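PDB 3WE5: ubiquitin conjugating enzyme from Agrocybe aegerita, which probably accepts activated ubiquitin from an E1 enzyme as a thioester and passes it on to target proteins, as ubiquitin-conjugating E2 enzymes do. Local coordinates for residues A[39-44]-A[126-131]; A[31-36]-A[45-50]; A[60-65]-A[136-141]; A[75-80]-A[86-91]. One frame throughout, in Å; residues are numbered along the deposited sequence.

Contact 1: A[39-44]-A[126-131]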
loop_
_atom_site.group_PDB
_atom_site.type_symbol
_atom_site.label_atom_id
_atom_site.label_comp_id
_atom_site.label_asym_id
_atom_site.label_seq_id
_atom_site.Cartn_x
_atom_site.Cartn_y
_atom_site.Cartn_z
ATOM N N GLU A 39 -36.047 1.390 1.328
ATOM C CA GLU A 39 -35.357 2.632 0.928
ATOM C C GLU A 39 -34.657 2.491 -0.401
ATOM O O GLU A 39 -34.329 3.489 -1.064
ATOM C CB GLU A 39 -34.325 3.019 1.983
ATOM C CG GLU A 39 -34.942 3.402 3.308
ATOM C CD GLU A 39 -35.682 4.736 3.251
ATOM O OE1 GLU A 39 -36.541 4.952 4.124
ATOM O OE2 GLU A 39 -35.402 5.577 2.351
ATOM N N GLY A 40 -34.388 1.254 -0.786
ATOM C CA GLY A 40 -33.546 1.009 -1.935
ATOM C C GLY A 40 -32.090 1.240 -1.586
ATOM O O GLY A 40 -31.752 1.610 -0.457
ATOM N N CYS A 41 -31.214 0.980 -2.540
ATOM C CA CYS A 41 -29.786 1.190 -2.306
ATOM C C CYS A 41 -29.347 2.489 -2.946
ATOM O O CYS A 41 -30.004 2.954 -3.887
ATOM C CB CYS A 41 -28.941 0.077 -2.932
ATOM S SG CYS A 41 -29.080 -1.561 -2.170
ATOM N N PRO A 42 -28.228 3.058 -2.472
ATOM C CA PRO A 42 -27.704 4.257 -3.128
ATOM C C PRO A 42 -27.214 3.927 -4.518
ATOM O O PRO A 42 -26.917 2.775 -4.815
ATOM C CB PRO A 42 -26.513 4.657 -2.241
ATOM C CG PRO A 42 -26.814 4.017 -0.894
ATOM C CD PRO A 42 -27.461 2.716 -1.258
ATOM N N VAL A 43 -27.097 4.933 -5.374
ATOM C CA VAL A 43 -26.722 4.680 -6.755
ATOM C C VAL A 43 -25.394 3.929 -6.868
ATOM O O VAL A 43 -24.406 4.234 -6.159
ATOM C CB VAL A 43 -26.718 6.015 -7.586
ATOM C CG1 VAL A 43 -25.684 6.997 -7.055
ATOM C CG2 VAL A 43 -26.481 5.727 -9.065
ATOM N N GLY A 44 -25.386 2.925 -7.738
ATOM C CA GLY A 44 -24.170 2.191 -8.025
ATOM C C GLY A 44 -24.051 0.977 -7.115
ATOM O O GLY A 44 -23.195 0.122 -7.315
ATOM N N SER A 126 -23.655 0.474 9.233
ATOM C CA SER A 126 -24.572 -0.494 8.646
ATOM C C SER A 126 -23.891 -1.087 7.445
ATOM O O SER A 126 -22.847 -0.616 7.013
ATOM C CB SER A 126 -25.853 0.183 8.185
ATOM O OG SER A 126 -25.581 1.155 7.181
ATOM N N VAL A 127 -24.476 -2.143 6.901
ATOM C CA VAL A 127 -23.925 -2.743 5.709
ATOM C C VAL A 127 -23.865 -1.723 4.552
ATOM O O VAL A 127 -22.845 -1.631 3.839
ATOM C CB VAL A 127 -24.786 -3.942 5.310
ATOM C CG1 VAL A 127 -24.335 -4.451 3.941
ATOM C CG2 VAL A 127 -24.625 -5.030 6.371
ATOM N N ILE A 128 -24.947 -0.986 4.370
ATOM C CA ILE A 128 -25.000 0.012 3.289
ATOM C C ILE A 128 -23.963 1.112 3.508
ATOM O O ILE A 128 -23.303 1.532 2.566
ATOM C CB ILE A 128 -26.405 0.577 3.122
ATOM C CG1 ILE A 128 -27.328 -0.530 2.618
ATOM C CG2 ILE A 128 -26.403 1.755 2.140
ATOM C CD1 ILE A 128 -27.082 -0.934 1.149
ATOM N N ALA A 129 -23.776 1.554 4.749
ATOM C CA ALA A 129 -22.671 2.501 5.024
ATOM C C ALA A 129 -21.304 1.979 4.618
ATOM O O ALA A 129 -20.485 2.713 4.076
ATOM C CB ALA A 129 -22.675 2.940 6.528
ATOM N N VAL A 130 -21.028 0.705 4.864
ATOM C CA VAL A 130 -19.790 0.120 4.424
ATOM C C VAL A 130 -19.694 0.138 2.893
ATOM O O VAL A 130 -18.636 0.444 2.341
ATOM C CB VAL A 130 -19.653 -1.328 4.937
ATOM C CG1 VAL A 130 -18.399 -1.990 4.363
ATOM C CG2 VAL A 130 -19.611 -1.330 6.461
ATOM N N CYS A 131 -20.782 -0.233 2.216
ATOM C CA CYS A 131 -20.787 -0.235 0.745
ATOM C C CYS A 131 -20.450 1.144 0.189
ATOM O O CYS A 131 -19.645 1.272 -0.757
ATOM C CB CYS A 131 -22.166 -0.611 0.227
ATOM S SG CYS A 131 -22.560 -2.397 0.402
#

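Contact 2: A[31-36]-A[45-50]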
loop_
_atom_site.group_PDB
_atom_site.type_symbol
_atom_site.label_atom_id
_atom_site.label_comp_id
_atom_site.label_asym_id
_atom_site.label_seq_id
_atom_site.Cartn_x
_atom_site.Cartn_y
_atom_site.Cartn_z
ATOM N N LYS A 31 -33.558 -6.142 10.067
ATOM C CA LYS A 31 -33.981 -4.748 9.966
ATOM C C LYS A 31 -33.191 -4.042 8.871
ATOM O O LYS A 31 -33.763 -3.253 8.117
ATOM C CB LYS A 31 -33.871 -4.002 11.313
ATOM C CG LYS A 31 -34.330 -2.546 11.164
ATOM C CD LYS A 31 -34.967 -1.968 12.398
ATOM C CE LYS A 31 -35.600 -0.611 12.054
ATOM N NZ LYS A 31 -34.606 0.293 11.420
ATOM N N GLU A 32 -31.896 -4.322 8.762
ATOM C CA GLU A 32 -31.107 -3.702 7.693
ATOM C C GLU A 32 -31.631 -4.150 6.347
ATOM O O GLU A 32 -31.675 -3.356 5.401
ATOM C CB GLU A 32 -29.626 -4.035 7.825
ATOM C CG GLU A 32 -28.959 -3.474 9.098
ATOM C CD GLU A 32 -27.445 -3.402 9.006
ATOM O OE1 GLU A 32 -26.836 -3.189 7.909
ATOM O OE2 GLU A 32 -26.778 -3.605 10.049
ATOM N N LEU A 33 -32.014 -5.421 6.242
ATOM C CA LEU A 33 -32.538 -5.931 4.976
ATOM C C LEU A 33 -33.869 -5.289 4.643
ATOM O O LEU A 33 -34.135 -4.991 3.470
ATOM C CB LEU A 33 -32.710 -7.459 5.022
ATOM C CG LEU A 33 -33.151 -8.121 3.720
ATOM C CD1 LEU A 33 -32.085 -7.896 2.677
ATOM C CD2 LEU A 33 -33.338 -9.639 3.956
ATOM N N ARG A 34 -34.732 -5.116 5.650
ATOM C CA ARG A 34 -36.014 -4.441 5.482
ATOM C C ARG A 34 -35.781 -3.033 4.946
ATOM O O ARG A 34 -36.477 -2.594 4.017
ATOM C CB ARG A 34 -36.729 -4.371 6.837
ATOM C CG ARG A 34 -38.099 -3.715 6.868
ATOM C CD ARG A 34 -38.679 -3.807 8.315
ATOM N NE ARG A 34 -38.950 -5.206 8.672
ATOM C CZ ARG A 34 -38.340 -5.912 9.637
ATOM N NH1 ARG A 34 -37.391 -5.394 10.424
ATOM N NH2 ARG A 34 -38.695 -7.174 9.823
ATOM N N GLU A 35 -34.800 -2.343 5.514
ATOM C CA GLU A 35 -34.512 -0.972 5.062
ATOM C C GLU A 35 -33.955 -0.921 3.644
ATOM O O GLU A 35 -34.315 -0.019 2.887
ATOM C CB GLU A 35 -33.630 -0.229 6.060
ATOM C CG GLU A 35 -34.264 -0.103 7.460
ATOM C CD GLU A 35 -35.642 0.555 7.467
ATOM O OE1 GLU A 35 -35.865 1.506 6.685
ATOM O OE2 GLU A 35 -36.504 0.123 8.267
ATOM N N ILE A 36 -33.104 -1.878 3.267
ATOM C CA ILE A 36 -32.595 -1.950 1.889
ATOM C C ILE A 36 -33.769 -2.149 0.934
ATOM O O ILE A 36 -33.838 -1.499 -0.125
ATOM C CB ILE A 36 -31.562 -3.074 1.745
ATOM C CG1 ILE A 36 -30.249 -2.651 2.414
ATOM C CG2 ILE A 36 -31.290 -3.427 0.246
ATOM C CD1 ILE A 36 -29.262 -3.809 2.640
ATOM N N ILE A 45 -24.916 0.901 -6.120
ATOM C CA ILE A 45 -24.840 -0.235 -5.187
ATOM C C ILE A 45 -26.069 -1.110 -5.389
ATOM O O ILE A 45 -27.191 -0.629 -5.396
ATOM C CB ILE A 45 -24.720 0.252 -3.732
ATOM C CG1 ILE A 45 -23.385 0.959 -3.505
ATOM C CG2 ILE A 45 -24.861 -0.943 -2.755
ATOM C CD1 ILE A 45 -23.432 1.945 -2.365
ATOM N N THR A 46 -25.871 -2.412 -5.598
ATOM C CA THR A 46 -27.023 -3.297 -5.803
ATOM C C THR A 46 -26.924 -4.529 -4.913
ATOM O O THR A 46 -25.890 -5.177 -4.894
ATOM C CB THR A 46 -27.077 -3.790 -7.246
ATOM O OG1 THR A 46 -27.054 -2.656 -8.124
ATOM C CG2 THR A 46 -28.337 -4.599 -7.497
ATOM N N LEU A 47 -27.992 -4.821 -4.183
ATOM C CA LEU A 47 -28.094 -6.096 -3.433
ATOM C C LEU A 47 -28.387 -7.234 -4.399
ATOM O O LEU A 47 -29.371 -7.165 -5.150
ATOM C CB LEU A 47 -29.192 -5.992 -2.367
ATOM C CG LEU A 47 -29.447 -7.295 -1.580
ATOM C CD1 LEU A 47 -28.225 -7.616 -0.755
ATOM C CD2 LEU A 47 -30.643 -7.113 -0.682
ATOM N N VAL A 48 -27.507 -8.241 -4.403
ATOM C CA VAL A 48 -27.585 -9.414 -5.295
ATOM C C VAL A 48 -28.098 -10.658 -4.566
ATOM O O VAL A 48 -28.851 -11.443 -5.136
ATOM C CB VAL A 48 -26.212 -9.660 -5.959
ATOM C CG1 VAL A 48 -26.135 -11.038 -6.607
ATOM C CG2 VAL A 48 -25.965 -8.563 -6.990
ATOM N N ASP A 49 -27.741 -10.813 -3.301
ATOM C CA ASP A 49 -28.184 -12.002 -2.571
ATOM C C ASP A 49 -28.156 -11.710 -1.076
ATOM O O ASP A 49 -27.169 -11.172 -0.553
ATOM C CB ASP A 49 -27.252 -13.172 -2.881
ATOM C CG ASP A 49 -27.699 -14.443 -2.189
ATOM O OD1 ASP A 49 -27.518 -14.546 -0.946
ATOM O OD2 ASP A 49 -28.243 -15.324 -2.884
ATOM N N ALA A 50 -29.272 -11.988 -0.413
ATOM C CA ALA A 50 -29.353 -11.924 1.049
ATOM C C ALA A 50 -30.199 -13.110 1.498
ATOM O O ALA A 50 -31.284 -12.946 2.074
ATOM C CB ALA A 50 -29.970 -10.623 1.510
#

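Contact 3: A[60-65]-A[136-141]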
loop_
_atom_site.group_PDB
_atom_site.type_symbol
_atom_site.label_atom_id
_atom_site.label_comp_id
_atom_site.label_asym_id
_atom_site.label_seq_id
_atom_site.Cartn_x
_atom_site.Cartn_y
_atom_site.Cartn_z
ATOM N N ILE A 60 -20.939 -3.421 -6.665
ATOM C CA ILE A 60 -20.517 -2.046 -6.410
ATOM C C ILE A 60 -19.994 -1.485 -7.728
ATOM O O ILE A 60 -19.039 -2.023 -8.320
ATOM C CB ILE A 60 -19.381 -2.005 -5.401
ATOM C CG1 ILE A 60 -19.814 -2.632 -4.061
ATOM C CG2 ILE A 60 -18.866 -0.565 -5.212
ATOM C CD1 ILE A 60 -20.985 -1.938 -3.378
ATOM N N GLU A 61 -20.623 -0.410 -8.187
ATOM C CA GLU A 61 -20.099 0.324 -9.343
ATOM C C GLU A 61 -19.757 1.717 -8.876
ATOM O O GLU A 61 -20.544 2.350 -8.175
ATOM C CB GLU A 61 -21.130 0.404 -10.459
ATOM C CG GLU A 61 -20.632 1.233 -11.644
ATOM C CD GLU A 61 -21.484 1.080 -12.879
ATOM O OE1 GLU A 61 -22.335 0.162 -12.900
ATOM O OE2 GLU A 61 -21.291 1.883 -13.823
ATOM N N VAL A 62 -18.584 2.206 -9.261
ATOM C CA VAL A 62 -18.152 3.536 -8.867
ATOM C C VAL A 62 -18.683 4.481 -9.935
ATOM O O VAL A 62 -18.482 4.234 -11.137
ATOM C CB VAL A 62 -16.635 3.640 -8.824
ATOM C CG1 VAL A 62 -16.206 5.030 -8.360
ATOM C CG2 VAL A 62 -16.042 2.563 -7.887
ATOM N N MET A 63 -19.353 5.538 -9.495
ATOM C CA MET A 63 -19.982 6.489 -10.411
ATOM C C MET A 63 -19.069 7.690 -10.571
ATOM O O MET A 63 -18.005 7.776 -9.946
ATOM C CB MET A 63 -21.325 6.961 -9.864
ATOM C CG MET A 63 -22.315 5.823 -9.510
ATOM S SD MET A 63 -22.599 4.708 -10.884
ATOM C CE MET A 63 -23.502 5.774 -12.027
ATOM N N GLY A 64 -19.488 8.629 -11.405
ATOM C CA GLY A 64 -18.659 9.786 -11.680
ATOM C C GLY A 64 -17.395 9.427 -12.426
ATOM O O GLY A 64 -17.298 8.382 -13.094
ATOM N N ASN A 65 -16.414 10.319 -12.334
ATOM C CA ASN A 65 -15.129 10.075 -12.953
ATOM C C ASN A 65 -14.225 9.292 -12.017
ATOM O O ASN A 65 -13.971 9.717 -10.892
ATOM C CB ASN A 65 -14.473 11.399 -13.358
ATOM C CG ASN A 65 -15.183 12.060 -14.526
ATOM O OD1 ASN A 65 -15.223 11.508 -15.623
ATOM N ND2 ASN A 65 -15.730 13.251 -14.300
ATOM N N SER A 136 -16.662 4.990 -2.260
ATOM C CA SER A 136 -15.944 6.269 -2.176
ATOM C C SER A 136 -14.431 6.104 -2.115
ATOM O O SER A 136 -13.680 6.932 -2.648
ATOM C CB SER A 136 -16.412 7.049 -0.942
ATOM O OG SER A 136 -17.762 7.434 -1.055
ATOM N N MET A 137 -13.973 5.048 -1.445
ATOM C CA MET A 137 -12.556 4.734 -1.412
ATOM C C MET A 137 -12.046 4.418 -2.814
ATOM O O MET A 137 -10.960 4.857 -3.206
ATOM C CB MET A 137 -12.310 3.536 -0.482
ATOM C CG MET A 137 -10.894 2.967 -0.524
ATOM S SD MET A 137 -10.824 1.307 0.187
ATOM C CE MET A 137 -11.322 0.316 -1.210
ATOM N N LEU A 138 -12.835 3.667 -3.578
ATOM C CA LEU A 138 -12.460 3.366 -4.952
ATOM C C LEU A 138 -12.480 4.669 -5.766
ATOM O O LEU A 138 -11.578 4.920 -6.580
ATOM C CB LEU A 138 -13.389 2.304 -5.554
ATOM C CG LEU A 138 -13.316 0.857 -5.039
ATOM C CD1 LEU A 138 -14.341 -0.013 -5.742
ATOM C CD2 LEU A 138 -11.950 0.278 -5.262
ATOM N N ALA A 139 -13.473 5.511 -5.520
ATOM C CA ALA A 139 -13.624 6.753 -6.287
ATOM C C ALA A 139 -12.432 7.688 -6.066
ATOM O O ALA A 139 -12.065 8.462 -6.952
ATOM C CB ALA A 139 -14.926 7.456 -5.914
ATOM N N SER A 140 -11.846 7.621 -4.874
ATOM C CA SER A 140 -10.759 8.527 -4.491
ATOM C C SER A 140 -9.412 8.189 -5.144
ATOM O O SER A 140 -8.506 9.026 -5.159
ATOM C CB SER A 140 -10.609 8.536 -2.967
ATOM O OG SER A 140 -9.882 7.403 -2.529
ATOM N N CYS A 141 -9.276 6.976 -5.681
ATOM C CA CYS A 141 -8.019 6.530 -6.283
ATOM C C CYS A 141 -7.702 7.285 -7.575
ATOM O O CYS A 141 -8.524 7.362 -8.484
ATOM C CB CYS A 141 -8.073 5.029 -6.554
ATOM S SG CYS A 141 -6.530 4.275 -7.120
#

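Contact 4: A[75-80]-A[86-91]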
loop_
_atom_site.group_PDB
_atom_site.type_symbol
_atom_site.label_atom_id
_atom_site.label_comp_id
_atom_site.label_asym_id
_atom_site.label_seq_id
_atom_site.Cartn_x
_atom_site.Cartn_y
_atom_site.Cartn_z
ATOM N N LEU A 75 -19.062 -7.649 -3.970
ATOM C CA LEU A 75 -18.605 -7.435 -2.584
ATOM C C LEU A 75 -19.390 -8.365 -1.667
ATOM O O LEU A 75 -20.621 -8.391 -1.701
ATOM C CB LEU A 75 -18.848 -5.975 -2.188
ATOM C CG LEU A 75 -18.334 -5.490 -0.826
ATOM C CD1 LEU A 75 -16.799 -5.566 -0.790
ATOM C CD2 LEU A 75 -18.810 -4.045 -0.552
ATOM N N GLN A 76 -18.661 -9.124 -0.845
ATOM C CA GLN A 76 -19.275 -10.102 0.053
ATOM C C GLN A 76 -19.160 -9.631 1.496
ATOM O O GLN A 76 -18.111 -9.128 1.892
ATOM C CB GLN A 76 -18.540 -11.433 -0.127
ATOM C CG GLN A 76 -18.988 -12.592 0.782
ATOM C CD GLN A 76 -18.059 -13.786 0.562
ATOM O OE1 GLN A 76 -18.202 -14.507 -0.415
ATOM N NE2 GLN A 76 -17.062 -13.944 1.423
ATOM N N PHE A 77 -20.261 -9.749 2.231
ATOM C CA PHE A 77 -20.303 -9.515 3.678
ATOM C C PHE A 77 -20.540 -10.844 4.363
ATOM O O PHE A 77 -21.472 -11.555 4.006
ATOM C CB PHE A 77 -21.467 -8.597 4.029
ATOM C CG PHE A 77 -21.233 -7.179 3.639
ATOM C CD1 PHE A 77 -21.293 -6.801 2.317
ATOM C CD2 PHE A 77 -20.950 -6.219 4.606
ATOM C CE1 PHE A 77 -21.055 -5.455 1.954
ATOM C CE2 PHE A 77 -20.724 -4.924 4.264
ATOM C CZ PHE A 77 -20.757 -4.533 2.936
ATOM N N ARG A 78 -19.723 -11.165 5.359
ATOM C CA ARG A 78 -20.032 -12.292 6.250
ATOM C C ARG A 78 -20.226 -11.802 7.677
ATOM O O ARG A 78 -19.438 -10.969 8.159
ATOM C CB ARG A 78 -18.914 -13.344 6.178
ATOM C CG ARG A 78 -18.989 -14.208 4.935
ATOM C CD ARG A 78 -17.965 -15.332 4.960
ATOM N NE ARG A 78 -16.629 -14.830 4.677
ATOM C CZ ARG A 78 -15.528 -15.570 4.737
ATOM N NH1 ARG A 78 -15.602 -16.846 5.104
ATOM N NH2 ARG A 78 -14.355 -15.033 4.441
ATOM N N PHE A 79 -21.262 -12.306 8.343
ATOM C CA PHE A 79 -21.656 -11.841 9.690
ATOM C C PHE A 79 -21.495 -12.958 10.712
ATOM O O PHE A 79 -21.958 -14.079 10.475
ATOM C CB PHE A 79 -23.124 -11.371 9.704
ATOM C CG PHE A 79 -23.473 -10.426 8.564
ATOM C CD1 PHE A 79 -23.070 -9.096 8.616
ATOM C CD2 PHE A 79 -24.177 -10.875 7.459
ATOM C CE1 PHE A 79 -23.342 -8.220 7.548
ATOM C CE2 PHE A 79 -24.490 -9.991 6.404
ATOM C CZ PHE A 79 -24.065 -8.675 6.458
ATOM N N ASP A 80 -20.849 -12.677 11.840
ATOM C CA ASP A 80 -20.827 -13.691 12.912
ATOM C C ASP A 80 -21.927 -13.434 13.940
ATOM O O ASP A 80 -22.724 -12.510 13.785
ATOM C CB ASP A 80 -19.430 -13.832 13.538
ATOM C CG ASP A 80 -18.975 -12.587 14.286
ATOM O OD1 ASP A 80 -19.815 -11.874 14.864
ATOM O OD2 ASP A 80 -17.759 -12.317 14.315
ATOM N N SER A 86 -19.470 -6.945 16.611
ATOM C CA SER A 86 -18.353 -7.306 15.745
ATOM C C SER A 86 -18.576 -6.733 14.355
ATOM O O SER A 86 -19.718 -6.643 13.891
ATOM C CB SER A 86 -18.218 -8.815 15.636
ATOM O OG SER A 86 -19.470 -9.380 15.315
ATOM N N SER A 87 -17.485 -6.355 13.703
ATOM C CA SER A 87 -17.567 -5.850 12.342
ATOM C C SER A 87 -17.892 -7.015 11.414
ATOM O O SER A 87 -17.509 -8.167 11.688
ATOM C CB SER A 87 -16.220 -5.258 11.941
ATOM O OG SER A 87 -15.207 -6.222 12.100
ATOM N N PRO A 88 -18.582 -6.726 10.299
ATOM C CA PRO A 88 -18.692 -7.752 9.259
ATOM C C PRO A 88 -17.333 -8.049 8.628
ATOM O O PRO A 88 -16.463 -7.175 8.560
ATOM C CB PRO A 88 -19.616 -7.096 8.220
ATOM C CG PRO A 88 -19.333 -5.600 8.371
ATOM C CD PRO A 88 -19.082 -5.406 9.860
ATOM N N ALA A 89 -17.157 -9.285 8.146
ATOM C CA ALA A 89 -15.983 -9.640 7.365
ATOM C C ALA A 89 -16.328 -9.310 5.921
ATOM O O ALA A 89 -17.305 -9.821 5.377
ATOM C CB ALA A 89 -15.690 -11.102 7.507
ATOM N N VAL A 90 -15.567 -8.415 5.321
ATOM C CA VAL A 90 -15.934 -7.875 4.009
ATOM C C VAL A 90 -14.789 -8.032 3.008
ATOM O O VAL A 90 -13.640 -7.674 3.296
ATOM C CB VAL A 90 -16.295 -6.378 4.156
ATOM C CG1 VAL A 90 -16.735 -5.802 2.799
ATOM C CG2 VAL A 90 -17.398 -6.184 5.167
ATOM N N GLN A 91 -15.091 -8.575 1.826
ATOM C CA GLN A 91 -14.077 -8.771 0.804
ATOM C C GLN A 91 -14.713 -8.748 -0.584
ATOM O O GLN A 91 -15.901 -9.092 -0.755
ATOM C CB GLN A 91 -13.336 -10.093 1.037
ATOM C CG GLN A 91 -14.232 -11.312 0.915
ATOM C CD GLN A 91 -13.762 -12.460 1.798
ATOM O OE1 GLN A 91 -14.209 -12.603 2.939
ATOM N NE2 GLN A 91 -12.863 -13.283 1.273
HETATM O O HOH W 1 -16.514 -12.012 3.697
HETATM O O HOH W 2 -19.918 -9.831 12.347
#

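Contact 1: A[39-44]-A[126-131]
Ile-128 reaches out from the first turn of helix 127-140 and overlaps Cys-41 and Pro-42, using a different branch for each. Its CG2 methyl meets the CG-CD edge of the proline ring, 3.7 Å from Pro-42 CD and 3.8 Å from Pro-42 CG, and the two side chains cross obliquely. The other branch runs out through CG1, and at its end Ile-128 CD1 lies 3.9 Å from Cys-41 SG. With CG1 opposite the carbonyl carbon (chi1 -67°), CG2 comes to lie opposite the backbone N, so one branch faces Pro-42 and the other Cys-41. No hydrogen bond joins the two segments, which bury a modest 110 Å² in all near the surface, and the side-chain contacts are apolar. A branched isoleucine suits a place where one side chain must touch two successive residues, and proline offers a rigid apolar ring to lean on. Gly-40, with a positive phi (76°) that glycine adopts easily, ends helix 24-39 just before Cys-41. On the other side, Ser-126 is the N-cap of its helix: its OG accepts from Ala-129 N at 3.1 Å, nearly straight at 164°. The loop between helix 24-39 and strand 45-49 is thus laid against the start of helix 127-140; Ile-36 touches both Cys-41 and Ile-128, and Phe-58 of strand 55-61 packs against Ile-128 from the sheet.

Contact 2: A[31-36]-A[45-50]
Leu-33 and Leu-47 meet at about a right angle, one leucine coming from the helix and the other from the edge strand, and they touch through one methyl each: Leu-33 CD1 lies 3.7 Å from Leu-47 CD2. Ile-36, one helical turn further on, also crosses Leu-47 at about a right angle and sets its CG2 branch 3.9 Å from the same Leu-47 CD2. That methyl therefore sits against two residues of the helix at once. In both leucines CG stands opposite the backbone N (chi1 -176° in Leu-33, 176° in Leu-47), an extended start that carries the forked end across the gap between the backbones. Leu-33 CD1 has a second neighbour in Ala-50 CB, 3.6 Å away, where the short alanine side chain suits the close approach of a leucine tip. The contact is wholly apolar, with no hydrogen bond between the segments. The spacing of three between Leu-33 and Ile-36 puts both on the helix side that faces the strand. Val-48 and Asp-49 form a classic beta bulge opposite Leu-57, just before Ala-50. Helix 24-39 is thereby packed against strand 45-49, an outermost strand of the antiparallel meander of the E2 (UBC) fold; Phe-58 and Trp-56 of the adjoining strand 55-61 touch Leu-47 and Ala-50 respectively, Phe-53 adds to the surroundings of Leu-33, and Ile-45 of the edge strand touches Cys-131 and Val-132 of helix 127-140.

Contact 3: A[60-65]-A[136-141]
Val-62 straddles Leu-138 and Ala-139 with its two methyls, after Ile-60 and Glu-61 have led the chain to the helix: Ile-60 directs its side chain toward residues 136-141 but packs on Cys-131 and Gln-135, earlier in helix 127-140, and Glu-61 points away while its backbone O takes a hydrogen bond from the Gln-135 side chain. Val-62 CG2 lies 3.5 Å from Leu-138 CB and 3.8 Å from Leu-138 CD1, while Val-62 CG1 lies 3.7 Å from Ala-139 CB and equally near Ala-139 CA. CG1 stands opposite the backbone N (chi1 -178°), which spreads the fork along the helix surface. A valine is compact enough for the close approach, 6.1 Å from its CA to Ala-139 CA, and the small alanine lets the backbones come together. Near the helix end, Ser-140 OG donates to Met-137 O at 2.8 Å, an oxygen also bonded to His-103 NE2. The exit of strand 55-61 is in this way fastened to the C-terminal turns of helix 127-140, beside His-103, which also touches Leu-138, and near Lys-143 of the second subunit, which bonds to Ser-140 O.

Contact 4: A[75-80]-A[86-91]
Gln-76 pairs with Gln-91 and Arg-78 with Ala-89, two hydrogen-bonded antiparallel pairs whose N-H and C=O groups all find partners across this hairpin of the meander. Gln-76 N gives to Gln-91 O at 2.8 Å (171°), and Gln-91 N returns a bond to Gln-76 O; Arg-78 and Ala-89 exchange the same two bonds. On the face carrying these four side chains, Gln-91 OE1 accepts from Arg-78 NH2 at 2.9 Å, tilted 20° from the amide's carbonyl plane, and from water 1, at a doubtfully short distance. Water 1, which donates to Ala-89 O as well, accepts from Gln-76 NE2 and, in the guanidinium plane, from Arg-78 NE. A bend at chi3 (-75°) turns the arginine head toward this site, and Asp-159 forms a salt bridge with Arg-78 NH1. Past the strands, Ser-86 OG donates to Asp-80 OD1 at 2.6 Å, on the syn side of the carboxylate, and OD1 also accepts from Gln-82 N; water 2 links Asp-80 N, Ser-86 OG and Ser-87 O. The reverse face is apolar: Val-90 CG1 sits over the Phe-77 ring, 4.3 Å from its centroid, a CH-pi contact, while Pro-88 CB lies at the ring's edge. The hairpin is thus two-sided: on one face the charge of Arg-78, shared with Asp-159, would probably polarise the Gln-91 carbonyl; on the other, apolar side chains face helix 127-140.

Contacts 1, 2 and 3 are purely apolar, each joining a helix to a different part of the chain, whereas contact 4 is a strand pairing rich in hydrogen bonds and bridging water. Contact 3 is largely buried, contact 1 lies at the surface, and contacts 2 and 4 are partly buried. Contacts 1 and 3 share helix 127-140, engaging its first and last turns, while contacts 2 and 4 lie at the two outermost strands of the sheet. Contact 1 meets contact 2 where Val-127 N approaches Glu-32 OE1, a probable hydrogen bond, and meets contact 4 where Val-127, Val-130 and Cys-131 pack on Phe-77. Ile-45, Phe-58, Ile-60 and Phe-77, from three neighbouring strands, all touch helix 127-140.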